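Local coordinates for protein putative NADPH:quinone oxidoreductase (Ralstonia eutropha, PDB 3IUP) that binds NADPH and probably catalyses the NADPH-dependent reduction of quinones or related substrates, at residues 42-48 and 125-129; 114-120 and 135-141; 119-123 and 152-156. One frame throughout, in Å; residues are numbered along the deposited sequence.

Contact 1 of 3, residues 42-48 and 125-129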
ATOM      1  N   SER A  42     -15.001  28.857  11.932  1.00 16.45           N
ATOM      2  CA  SER A  42     -14.486  27.498  11.967  1.00 16.86           C
ATOM      3  C   SER A  42     -15.148  26.690  10.836  1.00 16.92           C
ATOM      4  O   SER A  42     -16.364  26.661  10.746  1.00 17.82           O
ATOM      5  CB  SER A  42     -14.786  26.885  13.329  1.00 17.00           C
ATOM      6  OG  SER A  42     -14.339  25.574  13.455  1.00 20.24           O
ATOM      7  N   PRO A  43     -14.352  26.025   9.999  1.00 16.22           N
ATOM      8  CA  PRO A  43     -14.914  25.380   8.833  1.00 16.05           C
ATOM      9  C   PRO A  43     -15.490  24.027   9.178  1.00 17.27           C
ATOM     10  O   PRO A  43     -15.049  23.404  10.138  1.00 16.40           O
ATOM     11  CB  PRO A  43     -13.694  25.243   7.918  1.00 16.56           C
ATOM     12  CG  PRO A  43     -12.577  25.016   8.854  1.00 16.58           C
ATOM     13  CD  PRO A  43     -12.887  25.923  10.017  1.00 16.75           C
ATOM     14  N   LEU A  44     -16.477  23.583   8.386  1.00 16.79           N
ATOM     15  CA  LEU A  44     -16.981  22.227   8.413  1.00 16.41           C
ATOM     16  C   LEU A  44     -16.247  21.413   7.346  1.00 17.59           C
ATOM     17  O   LEU A  44     -16.594  21.429   6.159  1.00 19.47           O
ATOM     18  CB  LEU A  44     -18.484  22.214   8.139  1.00 17.68           C
ATOM     19  CG  LEU A  44     -19.335  22.507   9.357  1.00 19.10           C
ATOM     20  CD1 LEU A  44     -20.687  23.087   8.936  1.00 18.00           C
ATOM     21  CD2 LEU A  44     -19.499  21.211  10.190  1.00 19.13           C
ATOM     22  N   ASN A  45     -15.166  20.786   7.745  1.00 16.98           N
ATOM     23  CA  ASN A  45     -14.351  20.013   6.825  1.00 18.31           C
ATOM     24  C   ASN A  45     -14.834  18.542   6.916  1.00 19.12           C
ATOM     25  O   ASN A  45     -15.440  18.120   7.935  1.00 18.48           O
ATOM     26  CB  ASN A  45     -12.896  20.080   7.221  1.00 17.88           C
ATOM     27  CG  ASN A  45     -12.264  21.445   7.062  1.00 18.95           C
ATOM     28  OD1 ASN A  45     -12.577  22.216   6.124  1.00 20.77           O
ATOM     29  ND2 ASN A  45     -11.308  21.763   7.998  1.00 19.32           N
ATOM     30  N   PRO A  46     -14.498  17.729   5.913  1.00 19.93           N
ATOM     31  CA  PRO A  46     -14.872  16.301   5.929  1.00 20.12           C
ATOM     32  C   PRO A  46     -14.406  15.551   7.169  1.00 20.08           C
ATOM     33  O   PRO A  46     -15.179  14.781   7.706  1.00 19.81           O
ATOM     34  CB  PRO A  46     -14.209  15.769   4.648  1.00 21.37           C
ATOM     35  CG  PRO A  46     -14.304  16.951   3.704  1.00 20.37           C
ATOM     36  CD  PRO A  46     -13.860  18.100   4.633  1.00 20.47           C
ATOM     37  N   SER A  47     -13.212  15.849   7.683  1.00 21.04           N
ATOM     38  CA  SER A  47     -12.749  15.260   8.948  1.00 22.01           C
ATOM     39  C   SER A  47     -13.694  15.592  10.087  1.00 21.08           C
ATOM     40  O   SER A  47     -13.994  14.752  10.909  1.00 21.44           O
ATOM     41  CB  SER A  47     -11.350  15.745   9.300  1.00 22.70           C
ATOM     42  OG  SER A  47     -11.223  17.131   8.941  1.00 26.56           O
ATOM     43  N   ASP A  48     -14.225  16.820  10.088  1.00 19.36           N
ATOM     44  CA  ASP A  48     -15.165  17.233  11.143  1.00 18.38           C
ATOM     45  C   ASP A  48     -16.498  16.526  11.027  1.00 18.46           C
ATOM     46  O   ASP A  48     -17.077  16.135  12.012  1.00 19.95           O
ATOM     47  CB  ASP A  48     -15.390  18.746  11.104  1.00 18.65           C
ATOM     48  CG  ASP A  48     -14.070  19.543  11.255  1.00 20.12           C
ATOM     49  OD1 ASP A  48     -13.349  19.270  12.281  1.00 19.57           O
ATOM     50  OD2 ASP A  48     -13.769  20.386  10.348  1.00 18.62           O
ATOM     51  N   ALA A 125     -12.425  20.937  19.379  1.00 16.89           N
ATOM     52  CA  ALA A 125     -13.543  21.589  20.082  1.00 16.43           C
ATOM     53  C   ALA A 125     -13.728  23.044  19.630  1.00 16.07           C
ATOM     54  O   ALA A 125     -14.118  23.930  20.403  1.00 16.76           O
ATOM     55  CB  ALA A 125     -13.355  21.519  21.630  1.00 16.61           C
HETATM   56  N   MSE A 126     -13.530  23.289  18.341  1.00 15.08           N
HETATM   57  CA  MSE A 126     -13.622  24.676  17.847  1.00 15.65           C
HETATM   58  C   MSE A 126     -15.031  25.114  17.500  1.00 15.52           C
HETATM   59  O   MSE A 126     -15.252  26.312  17.279  1.00 15.63           O
HETATM   60  CB  MSE A 126     -12.674  24.949  16.682  1.00 16.18           C
HETATM   61  CG  MSE A 126     -11.245  24.513  16.897  1.00 15.02           C
HETATM   62 SE   MSE A 126     -10.412  25.576  18.358  0.75 17.56          SE
HETATM   63  CE  MSE A 126     -10.322  27.152  17.512  1.00 17.17           C
ATOM     64  N   TYR A 127     -15.993  24.185  17.491  1.00 14.82           N
ATOM     65  CA  TYR A 127     -17.405  24.545  17.306  1.00 14.97           C
ATOM     66  C   TYR A 127     -17.978  24.929  18.693  1.00 15.83           C
ATOM     67  O   TYR A 127     -18.724  24.175  19.332  1.00 16.87           O
ATOM     68  CB  TYR A 127     -18.239  23.449  16.678  1.00 15.39           C
ATOM     69  CG  TYR A 127     -17.759  23.001  15.316  1.00 15.48           C
ATOM     70  CD1 TYR A 127     -16.815  23.709  14.577  1.00 15.97           C
ATOM     71  CD2 TYR A 127     -18.222  21.803  14.787  1.00 18.19           C
ATOM     72  CE1 TYR A 127     -16.391  23.237  13.339  1.00 15.34           C
ATOM     73  CE2 TYR A 127     -17.801  21.340  13.567  1.00 18.46           C
ATOM     74  CZ  TYR A 127     -16.893  22.074  12.817  1.00 16.16           C
ATOM     75  OH  TYR A 127     -16.457  21.562  11.626  1.00 16.62           O
ATOM     76  N   SER A 128     -17.536  26.102  19.131  1.00 15.79           N
ATOM     77  CA  SER A 128     -17.670  26.562  20.543  1.00 16.61           C
ATOM     78  C   SER A 128     -17.605  28.052  20.525  1.00 16.14           C
ATOM     79  O   SER A 128     -16.835  28.640  19.762  1.00 16.01           O
ATOM     80  CB  SER A 128     -16.510  26.074  21.437  1.00 17.99           C
ATOM     81  OG  SER A 128     -16.391  24.656  21.402  1.00 22.26           O
ATOM     82  N   GLN A 129     -18.376  28.706  21.381  1.00 15.83           N
ATOM     83  CA  GLN A 129     -18.255  30.155  21.430  1.00 15.61           C
ATOM     84  C   GLN A 129     -16.879  30.620  21.915  1.00 16.23           C
ATOM     85  O   GLN A 129     -16.333  31.609  21.382  1.00 15.56           O
ATOM     86  CB  GLN A 129     -19.328  30.741  22.328  1.00 16.31           C
ATOM     87  CG  GLN A 129     -20.721  30.662  21.764  1.00 17.69           C
ATOM     88  CD  GLN A 129     -21.740  31.381  22.636  1.00 16.57           C
ATOM     89  OE1 GLN A 129     -22.536  30.755  23.308  1.00 19.06           O
ATOM     90  NE2 GLN A 129     -21.709  32.727  22.612  1.00 20.44           N
TER

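Contact 2 of 3, residues 114-120 and 135-141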
ATOM      1  N   LEU A 114      -0.410  37.647  23.144  1.00 18.99           N
ATOM      2  CA  LEU A 114      -1.521  37.361  22.259  1.00 18.98           C
ATOM      3  C   LEU A 114      -2.761  38.165  22.574  1.00 18.68           C
ATOM      4  O   LEU A 114      -3.725  38.149  21.809  1.00 18.26           O
ATOM      5  CB  LEU A 114      -1.847  35.861  22.331  1.00 19.01           C
ATOM      6  CG  LEU A 114      -0.746  34.895  21.850  1.00 20.27           C
ATOM      7  CD1 LEU A 114      -1.320  33.493  21.953  1.00 23.75           C
ATOM      8  CD2 LEU A 114      -0.239  35.164  20.424  1.00 21.04           C
HETATM    9  N   MSE A 115      -2.787  38.859  23.706  1.00 19.21           N
HETATM   10  CA  MSE A 115      -3.996  39.583  24.071  1.00 20.22           C
HETATM   11  C   MSE A 115      -4.481  40.476  22.926  1.00 20.44           C
HETATM   12  O   MSE A 115      -3.711  41.241  22.340  1.00 20.23           O
HETATM   13  CB  MSE A 115      -3.781  40.460  25.314  1.00 20.61           C
HETATM   14  CG  MSE A 115      -5.063  41.077  25.817  1.00 21.30           C
HETATM   15 SE   MSE A 115      -6.428  39.822  26.365  0.75 22.23          SE
HETATM   16  CE  MSE A 115      -7.626  41.188  27.102  1.00 27.21           C
ATOM     17  N   GLY A 116      -5.760  40.326  22.595  1.00 20.59           N
ATOM     18  CA  GLY A 116      -6.398  41.149  21.587  1.00 20.32           C
ATOM     19  C   GLY A 116      -6.095  40.791  20.160  1.00 21.18           C
ATOM     20  O   GLY A 116      -6.706  41.367  19.259  1.00 22.65           O
ATOM     21  N   LYS A 117      -5.229  39.805  19.939  1.00 20.98           N
ATOM     22  CA  LYS A 117      -4.876  39.385  18.600  1.00 20.66           C
ATOM     23  C   LYS A 117      -5.921  38.452  17.991  1.00 21.14           C
ATOM     24  O   LYS A 117      -6.636  37.736  18.683  1.00 20.20           O
ATOM     25  CB  LYS A 117      -3.517  38.712  18.610  1.00 21.55           C
ATOM     26  CG  LYS A 117      -2.391  39.619  19.159  1.00 23.85           C
ATOM     27  CD  LYS A 117      -1.419  39.995  18.124  1.00 28.60           C
ATOM     28  CE  LYS A 117      -0.247  40.771  18.717  1.00 31.91           C
ATOM     29  NZ  LYS A 117      -0.709  42.108  19.119  1.00 33.23           N
ATOM     30  N   THR A 118      -5.960  38.496  16.669  1.00 20.94           N
ATOM     31  CA  THR A 118      -6.694  37.541  15.868  1.00 19.88           C
ATOM     32  C   THR A 118      -5.765  36.387  15.582  1.00 20.24           C
ATOM     33  O   THR A 118      -4.674  36.563  14.990  1.00 20.82           O
ATOM     34  CB  THR A 118      -7.235  38.197  14.573  1.00 19.96           C
ATOM     35  OG1 THR A 118      -8.120  39.243  14.959  1.00 22.40           O
ATOM     36  CG2 THR A 118      -8.028  37.168  13.732  1.00 20.51           C
ATOM     37  N   VAL A 119      -6.215  35.208  16.009  1.00 19.03           N
ATOM     38  CA  VAL A 119      -5.451  33.974  15.942  1.00 18.81           C
ATOM     39  C   VAL A 119      -6.248  32.834  15.314  1.00 19.40           C
ATOM     40  O   VAL A 119      -7.465  32.859  15.301  1.00 17.58           O
ATOM     41  CB  VAL A 119      -4.976  33.533  17.361  1.00 18.49           C
ATOM     42  CG1 VAL A 119      -4.093  34.648  17.997  1.00 18.45           C
ATOM     43  CG2 VAL A 119      -6.132  33.110  18.278  1.00 19.86           C
ATOM     44  N   ALA A 120      -5.509  31.840  14.815  1.00 19.32           N
ATOM     45  CA  ALA A 120      -6.060  30.533  14.413  1.00 19.29           C
ATOM     46  C   ALA A 120      -5.454  29.472  15.312  1.00 20.48           C
ATOM     47  O   ALA A 120      -4.313  29.605  15.792  1.00 19.79           O
ATOM     48  CB  ALA A 120      -5.749  30.226  12.919  1.00 18.22           C
ATOM     49  N   ALA A 135      -1.317  29.111  24.706  1.00 21.71           N
ATOM     50  CA  ALA A 135      -0.668  30.133  23.915  1.00 22.52           C
ATOM     51  C   ALA A 135       0.149  29.493  22.793  1.00 23.02           C
ATOM     52  O   ALA A 135       0.123  29.984  21.672  1.00 22.70           O
ATOM     53  CB  ALA A 135       0.227  30.991  24.797  1.00 21.49           C
ATOM     54  N   ASP A 136       0.849  28.391  23.093  1.00 24.85           N
ATOM     55  CA  ASP A 136       1.753  27.826  22.101  1.00 26.60           C
ATOM     56  C   ASP A 136       1.028  27.090  20.977  1.00 26.60           C
ATOM     57  O   ASP A 136       1.679  26.643  20.047  1.00 27.78           O
ATOM     58  CB  ASP A 136       2.915  26.992  22.735  1.00 26.94           C
ATOM     59  CG  ASP A 136       2.472  25.644  23.357  1.00 30.61           C
ATOM     60  OD1 ASP A 136       1.301  25.198  23.225  1.00 31.75           O
ATOM     61  OD2 ASP A 136       3.343  25.019  24.013  1.00 34.33           O
ATOM     62  N   GLN A 137      -0.307  27.017  21.018  1.00 26.24           N
ATOM     63  CA  GLN A 137      -1.073  26.424  19.922  1.00 26.85           C
ATOM     64  C   GLN A 137      -1.769  27.442  19.024  1.00 25.54           C
ATOM     65  O   GLN A 137      -2.578  27.081  18.169  1.00 27.30           O
ATOM     66  CB  GLN A 137      -2.102  25.427  20.453  1.00 27.76           C
ATOM     67  CG  GLN A 137      -1.488  24.191  21.144  1.00 30.22           C
ATOM     68  CD  GLN A 137      -2.563  23.220  21.661  1.00 33.10           C
ATOM     69  OE1 GLN A 137      -3.672  23.116  21.102  1.00 35.57           O
ATOM     70  NE2 GLN A 137      -2.245  22.521  22.739  1.00 34.24           N
ATOM     71  N   CYS A 138      -1.500  28.712  19.250  1.00 24.33           N
ATOM     72  CA  CYS A 138      -2.112  29.785  18.506  1.00 23.93           C
ATOM     73  C   CYS A 138      -1.195  30.263  17.403  1.00 23.93           C
ATOM     74  O   CYS A 138      -0.015  30.466  17.637  1.00 23.35           O
ATOM     75  CB  CYS A 138      -2.422  30.950  19.426  1.00 24.08           C
ATOM     76  SG  CYS A 138      -3.692  30.497  20.628  1.00 25.48           S
ATOM     77  N   LEU A 139      -1.741  30.416  16.205  1.00 24.04           N
ATOM     78  CA  LEU A 139      -1.037  31.022  15.082  1.00 24.00           C
ATOM     79  C   LEU A 139      -1.560  32.441  14.941  1.00 23.80           C
ATOM     80  O   LEU A 139      -2.741  32.640  14.649  1.00 22.76           O
ATOM     81  CB  LEU A 139      -1.338  30.238  13.804  1.00 23.89           C
ATOM     82  CG  LEU A 139      -0.604  30.555  12.510  1.00 25.87           C
ATOM     83  CD1 LEU A 139       0.911  30.469  12.716  1.00 29.71           C
ATOM     84  CD2 LEU A 139      -1.079  29.538  11.470  1.00 29.32           C
ATOM     85  N   VAL A 140      -0.689  33.432  15.122  1.00 23.51           N
ATOM     86  CA  VAL A 140      -1.082  34.840  14.959  1.00 24.55           C
ATOM     87  C   VAL A 140      -1.282  35.169  13.475  1.00 24.75           C
ATOM     88  O   VAL A 140      -0.398  34.903  12.635  1.00 25.35           O
ATOM     89  CB  VAL A 140      -0.047  35.821  15.606  1.00 25.59           C
ATOM     90  CG1 VAL A 140      -0.480  37.259  15.392  1.00 25.08           C
ATOM     91  CG2 VAL A 140       0.093  35.541  17.102  1.00 25.52           C
ATOM     92  N   LEU A 141      -2.454  35.698  13.140  1.00 23.74           N
ATOM     93  CA  LEU A 141      -2.807  35.938  11.757  1.00 24.77           C
ATOM     94  C   LEU A 141      -2.210  37.273  11.290  1.00 25.84           C
ATOM     95  O   LEU A 141      -2.011  38.175  12.090  1.00 24.70           O
ATOM     96  CB  LEU A 141      -4.329  35.922  11.568  1.00 24.61           C
ATOM     97  CG  LEU A 141      -4.980  34.522  11.679  1.00 25.29           C
ATOM     98  CD1 LEU A 141      -6.475  34.651  11.509  1.00 25.16           C
ATOM     99  CD2 LEU A 141      -4.346  33.505  10.665  1.00 23.93           C
TER

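Contact 3 of 3, residues 119-123 and 152-156. With NDP (NADPH dihydro-nicotinamide-adenine-dinucleotide phosphate), chain C.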
ATOM      1  N   VAL A 119      -6.215  35.208  16.009  1.00 19.03           N
ATOM      2  CA  VAL A 119      -5.451  33.974  15.942  1.00 18.81           C
ATOM      3  C   VAL A 119      -6.248  32.834  15.314  1.00 19.40           C
ATOM      4  O   VAL A 119      -7.465  32.859  15.301  1.00 17.58           O
ATOM      5  CB  VAL A 119      -4.976  33.533  17.361  1.00 18.49           C
ATOM      6  CG1 VAL A 119      -4.093  34.648  17.997  1.00 18.45           C
ATOM      7  CG2 VAL A 119      -6.132  33.110  18.278  1.00 19.86           C
ATOM      8  N   ALA A 120      -5.509  31.840  14.815  1.00 19.32           N
ATOM      9  CA  ALA A 120      -6.060  30.533  14.413  1.00 19.29           C
ATOM     10  C   ALA A 120      -5.454  29.472  15.312  1.00 20.48           C
ATOM     11  O   ALA A 120      -4.313  29.605  15.792  1.00 19.79           O
ATOM     12  CB  ALA A 120      -5.749  30.226  12.919  1.00 18.22           C
ATOM     13  N   ALA A 121      -6.193  28.406  15.539  1.00 20.65           N
ATOM     14  CA  ALA A 121      -5.677  27.247  16.313  1.00 22.36           C
ATOM     15  C   ALA A 121      -6.252  25.981  15.778  1.00 22.38           C
ATOM     16  O   ALA A 121      -7.389  25.994  15.292  1.00 20.77           O
ATOM     17  CB  ALA A 121      -6.026  27.389  17.784  1.00 23.44           C
ATOM     18  N   ILE A 122      -5.513  24.860  15.886  1.00 23.37           N
ATOM     19  CA  ILE A 122      -6.074  23.554  15.572  1.00 24.15           C
ATOM     20  C   ILE A 122      -6.255  22.786  16.886  1.00 24.40           C
ATOM     21  O   ILE A 122      -5.736  21.743  17.109  1.00 26.49           O
ATOM     22  CB  ILE A 122      -5.320  22.747  14.429  1.00 24.71           C
ATOM     23  CG1 ILE A 122      -6.083  21.475  14.047  1.00 25.67           C
ATOM     24  CG2 ILE A 122      -3.929  22.401  14.800  1.00 24.03           C
ATOM     25  CD1 ILE A 122      -5.688  20.860  12.700  1.00 25.67           C
ATOM     26  N   GLY A 123      -7.072  23.332  17.735  1.00 26.11           N
ATOM     27  CA  GLY A 123      -7.156  22.871  19.121  1.00 25.77           C
ATOM     28  C   GLY A 123      -8.143  21.753  19.320  1.00 24.67           C
ATOM     29  O   GLY A 123      -8.174  21.150  20.389  1.00 25.62           O
ATOM     30  N   SER A 152      -9.277  28.428   8.168  1.00 18.49           N
ATOM     31  CA  SER A 152      -8.850  27.178   7.554  1.00 19.24           C
ATOM     32  C   SER A 152      -7.344  27.193   7.377  1.00 20.80           C
ATOM     33  O   SER A 152      -6.840  26.745   6.361  1.00 22.93           O
ATOM     34  CB  SER A 152      -9.541  27.024   6.193  1.00 20.12           C
ATOM     35  OG  SER A 152     -10.941  26.786   6.355  1.00 20.94           O
ATOM     36  N   SER A 153      -6.616  27.705   8.368  1.00 20.35           N
ATOM     37  CA  SER A 153      -5.170  27.903   8.229  1.00 20.11           C
ATOM     38  C   SER A 153      -4.371  26.608   8.328  1.00 20.61           C
ATOM     39  O   SER A 153      -3.196  26.566   7.922  1.00 21.86           O
ATOM     40  CB  SER A 153      -4.661  28.852   9.330  1.00 20.67           C
ATOM     41  OG  SER A 153      -5.125  30.140   9.079  1.00 20.24           O
ATOM     42  N   PHE A 154      -4.941  25.583   8.934  1.00 19.58           N
ATOM     43  CA  PHE A 154      -4.147  24.383   9.242  1.00 19.82           C
ATOM     44  C   PHE A 154      -4.417  23.198   8.323  1.00 20.01           C
ATOM     45  O   PHE A 154      -3.499  22.689   7.660  1.00 20.17           O
ATOM     46  CB  PHE A 154      -4.326  23.966  10.699  1.00 20.19           C
ATOM     47  CG  PHE A 154      -3.770  24.942  11.695  1.00 20.53           C
ATOM     48  CD1 PHE A 154      -2.491  24.770  12.200  1.00 22.77           C
ATOM     49  CD2 PHE A 154      -4.537  25.996  12.173  1.00 22.62           C
ATOM     50  CE1 PHE A 154      -1.966  25.650  13.161  1.00 25.38           C
ATOM     51  CE2 PHE A 154      -4.034  26.877  13.117  1.00 23.30           C
ATOM     52  CZ  PHE A 154      -2.744  26.711  13.617  1.00 24.61           C
ATOM     53  N   VAL A 155      -5.647  22.692   8.326  1.00 19.25           N
ATOM     54  CA  VAL A 155      -5.915  21.368   7.810  1.00 19.02           C
ATOM     55  C   VAL A 155      -5.600  21.305   6.291  1.00 18.28           C
ATOM     56  O   VAL A 155      -4.761  20.520   5.825  1.00 17.40           O
ATOM     57  CB  VAL A 155      -7.372  20.947   8.118  1.00 18.70           C
ATOM     58  CG1 VAL A 155      -7.827  19.651   7.396  1.00 19.88           C
ATOM     59  CG2 VAL A 155      -7.552  20.771   9.698  1.00 19.94           C
ATOM     60  N   ASN A 156      -6.241  22.158   5.524  1.00 16.64           N
ATOM     61  CA  ASN A 156      -5.999  22.147   4.065  1.00 17.29           C
ATOM     62  C   ASN A 156      -4.644  22.704   3.622  1.00 17.44           C
ATOM     63  O   ASN A 156      -3.927  22.031   2.823  1.00 17.57           O
ATOM     64  CB  ASN A 156      -7.193  22.696   3.265  1.00 16.67           C
ATOM     65  CG  ASN A 156      -8.384  21.741   3.282  1.00 17.75           C
ATOM     66  OD1 ASN A 156      -8.271  20.576   3.703  1.00 19.27           O
ATOM     67  ND2 ASN A 156      -9.569  22.244   2.851  1.00 18.32           N
TER
HETATM   68  PA  NDP C 401     -14.104  20.072  -0.280  0.80 19.46           P
HETATM   69  O1A NDP C 401     -13.684  21.429  -0.557  0.80 17.83           O
HETATM   70  O2A NDP C 401     -15.370  19.842   0.452  0.80 20.74           O
HETATM   71  O5B NDP C 401     -14.196  19.356  -1.770  0.80 17.61           O
HETATM   72  C5B NDP C 401     -14.505  17.958  -1.787  0.80 18.49           C
HETATM   73  C4B NDP C 401     -14.346  17.455  -3.189  0.80 16.98           C
HETATM   74  O4B NDP C 401     -14.622  16.086  -3.129  0.80 20.34           O
HETATM   75  C3B NDP C 401     -15.324  18.106  -4.181  0.80 18.15           C
HETATM   76  O3B NDP C 401     -14.734  18.551  -5.384  0.80 18.71           O
HETATM   77  C2B NDP C 401     -16.299  16.957  -4.523  0.80 18.25           C
HETATM   78  O2B NDP C 401     -16.768  16.967  -5.871  0.80 17.45           O
HETATM   79  C1B NDP C 401     -15.412  15.744  -4.274  0.80 18.81           C
HETATM   80  N9A NDP C 401     -16.166  14.530  -3.934  0.80 18.89           N
HETATM   81  C8A NDP C 401     -17.130  14.443  -2.951  0.80 20.10           C
HETATM   82  N7A NDP C 401     -17.542  13.166  -2.864  0.80 16.64           N
HETATM   83  C5A NDP C 401     -16.838  12.410  -3.782  0.80 21.48           C
HETATM   84  C6A NDP C 401     -16.838  11.049  -4.150  0.80 21.56           C
HETATM   85  N6A NDP C 401     -17.695  10.144  -3.645  0.80 20.30           N
HETATM   86  N1A NDP C 401     -15.972  10.621  -5.134  0.80 19.83           N
HETATM   87  C2A NDP C 401     -15.143  11.485  -5.779  0.80 19.86           C
HETATM   88  N3A NDP C 401     -15.143  12.812  -5.417  0.80 22.52           N
HETATM   89  C4A NDP C 401     -15.969  13.268  -4.445  0.80 21.16           C
HETATM   90  O3  NDP C 401     -13.023  19.174   0.520  0.80 20.99           O
HETATM   91  PN  NDP C 401     -11.706  19.677   1.189  0.80 20.11           P
HETATM   92  O1N NDP C 401     -10.841  20.419   0.306  0.80 16.98           O
HETATM   93  O2N NDP C 401     -11.966  20.306   2.529  0.80 16.24           O
HETATM   94  O5D NDP C 401     -10.996  18.241   1.487  0.80 19.48           O
HETATM   95  C5D NDP C 401     -10.455  17.489   0.390  0.80 20.79           C
HETATM   96  C4D NDP C 401     -10.094  16.084   0.862  0.80 21.31           C
HETATM   97  O4D NDP C 401      -8.864  16.200   1.608  0.80 21.51           O
HETATM   98  C3D NDP C 401     -11.128  15.384   1.767  0.80 21.77           C
HETATM   99  O3D NDP C 401     -11.213  14.002   1.479  0.80 19.22           O
HETATM  100  C2D NDP C 401     -10.506  15.569   3.141  0.80 22.47           C
HETATM  101  O2D NDP C 401     -10.922  14.643   4.134  0.80 25.64           O
HETATM  102  C1D NDP C 401      -9.032  15.391   2.771  0.80 21.89           C
HETATM  103  N1N NDP C 401      -8.097  15.832   3.832  0.80 19.96           N
HETATM  104  C2N NDP C 401      -7.374  14.855   4.434  0.80 20.71           C
HETATM  105  C3N NDP C 401      -6.491  15.141   5.441  0.80 19.78           C
HETATM  106  C7N NDP C 401      -5.593  14.057   6.006  0.80 20.14           C
HETATM  107  O7N NDP C 401      -4.820  14.412   7.108  0.80 19.94           O
HETATM  108  N7N NDP C 401      -5.526  12.804   5.535  0.80 17.59           N
HETATM  109  C4N NDP C 401      -6.106  16.546   5.697  0.80 17.42           C
HETATM  110  C5N NDP C 401      -6.952  17.557   4.964  0.80 21.10           C
HETATM  111  C6N NDP C 401      -7.915  17.154   4.047  0.80 21.29           C
HETATM  112  P2B NDP C 401     -18.367  16.807  -6.216  0.80 20.66           P
HETATM  113  O1X NDP C 401     -18.920  18.227  -6.398  0.80 20.30           O
HETATM  114  O2X NDP C 401     -19.133  16.063  -5.126  0.80 20.42           O
HETATM  115  O3X NDP C 401     -18.374  16.012  -7.530  0.80 19.10           O

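Contact 1 of 3, residues 42-48 and 125-129
Tyr-127 reaches from the loop between strands 118-121 and 130-134 to the place where strand 34-43 gives way to helix 46-53, inside the GroES-like domain of this alcohol dehydrogenase relative. Its hydroxyl OH donates a hydrogen bond to the carbonyl O of Pro-43, 2.8 Å away. The hydroxyl is tilted 22° from the carbonyl plane. Pro-43 O also lies near the plane of the ring, at its edge. Ser-42 meets the same edge with its hydroxyl. Its OG stands anti to the backbone N (chi1 180°) and comes to 3.1 Å from Tyr-127 CE1. The polar partner of this OG is Glu-97 O, so the approach to the ring is a packing contact. Met-126 CB touches the same serine OG at 3.7 Å, while the rest of its bent chain leads off.

Leu-44 crosses the ring obliquely with its CD2 branch, 3.8 Å from Tyr-127 CE2. Strand 369-372 packs on both of these side chains. Asp-48 also comes in obliquely, with its carboxylate plane turned 61° from the ring, and its CB lies 3.1 Å from Tyr-127 OH. The carboxylate is held by two backbone N-H groups. OD2 accepts the backbone N-H of Asn-45 through its anti lone pair, at 3.0 Å between Asn-45 N and Asp-48 OD2. OD1 is bonded to Asn-96 N. These bonds tie the aspartate to the start of its own helix and to the neighbouring loop.

All the touching residues are buried. Tyr-127 OH gives the buried carbonyl of Pro-43 a hydrogen-bond partner, and the bond fixes the tip of the ring beside the turn that leads to Pro-46 of the NADPH pocket.

Contact 2 of 3, residues 114-120 and 135-141
Leu-114 leans over the second segment with both methyl branches. CD1 lies 3.8 Å from Cys-138 CB and also touches Ala-135. CD2 presses on Val-140 CG2 at 3.4 Å, tighter than usual for two methyl carbons. The chain then reverses in a type II beta turn from Leu-114 to Lys-117, with Gly-116 at a positive phi. Lys-117 starts toward Val-140, and its CD comes to 4.0 Å from CG1 of that valine before the chain bends off.

At Thr-118 the strand begins. Its carbonyl O takes the N-H of Leu-141 in the carbonyl plane, at 3.0 Å between Leu-141 N and Thr-118 O. Its methyl CG2, anti to the backbone N, meets Leu-141 CD1 at 3.7 Å.

Val-119 pairs with Val-140 as a non-hydrogen-bonded antiparallel pair. Both side chains lie on the same face of the sheet, where Val-119 CB also packs against Cys-138 CB. On this side Ile-37 of strand 34-43 covers Val-119 and Cys-138.

Ala-120 forms the hydrogen-bonded pair with Leu-139, and their side chains take the other face. Ala-120 N to Leu-139 O measures 2.9 Å. The return bond, Leu-139 N to Ala-120 O, is 2.7 Å and almost straight, at 178°. Ala-120 CB further touches Leu-141 CD2.

Two short strands thus pair antiparallel, with the 131° between their directions marking a strong twist. The arrangement belongs to the mixed sheet of the GroES-like domain, in which strand 118-121 lies between 98-105 and 138-140.

Contact 3 of 3, residues 119-123 and 152-156
The Phe-154 ring carries Ile-122 over one face. The CG2 methyl of Ile-122 makes a CH-pi contact, 4.1 Å from the ring centroid and 22° off its normal. On the same face the backbone N of Ile-122 sits toward the rim, 3.7 Å from CE2 of Phe-154. The carbonyl carbon of Ala-120 lies at the ring edge, in plane, and the CB of this alanine touches CE2 as well. The phenyl group therefore rests along the backbone from Ala-120 to Ile-122.

With CG1 anti to its backbone N (chi1 -173°), Ile-122 reaches Val-155, and Ile-122 CD1 lies 3.5 Å from Val-155 CG2. The two side chains cross at about a right angle. Ser-153 adds CB and OG beside the methyl of Ala-120, while its hydroxyl is bonded to Gly-150 O.

Beyond the strand, the start of helix 155-169 faces the cofactor. Val-155 CG1 comes to 3.3 Å from C5N of the nicotinamide ring. Asn-156 ND2 donates a nearly straight bond, 3.1 Å long, to the phosphate oxygen O2N of NADPH.

Packing of this kind joins the GroES-like sheet to the loop 152-154 and the start of helix 155-169, which lines the nicotinamide end of the NADPH pocket.

How the contacts relate
Contacts 2 and 3 share Val-119 and Ala-120, and their centres lie about 11 Å apart. Strand 118-121 pairs with 138-140 in contact 2 and backs onto Phe-154 in contact 3. The ring also touches Leu-139, with CZ of Phe-154 3.8 Å from CB of Leu-139. Contact 1 has its centre about 10 Å from that of contact 3. Pro-43 CG meets Ser-152 OG there at 3.5 Å, and Asn-45 ND2 packs on Val-155 CB. Contacts 1 and 3 both supply residues of the NADPH pocket, Pro-46 from the first and Val-155 and Asn-156 from the other. Contact 2 does not touch contact 1, and their centres are about 18 Å apart, though both reach the same mixed sheet.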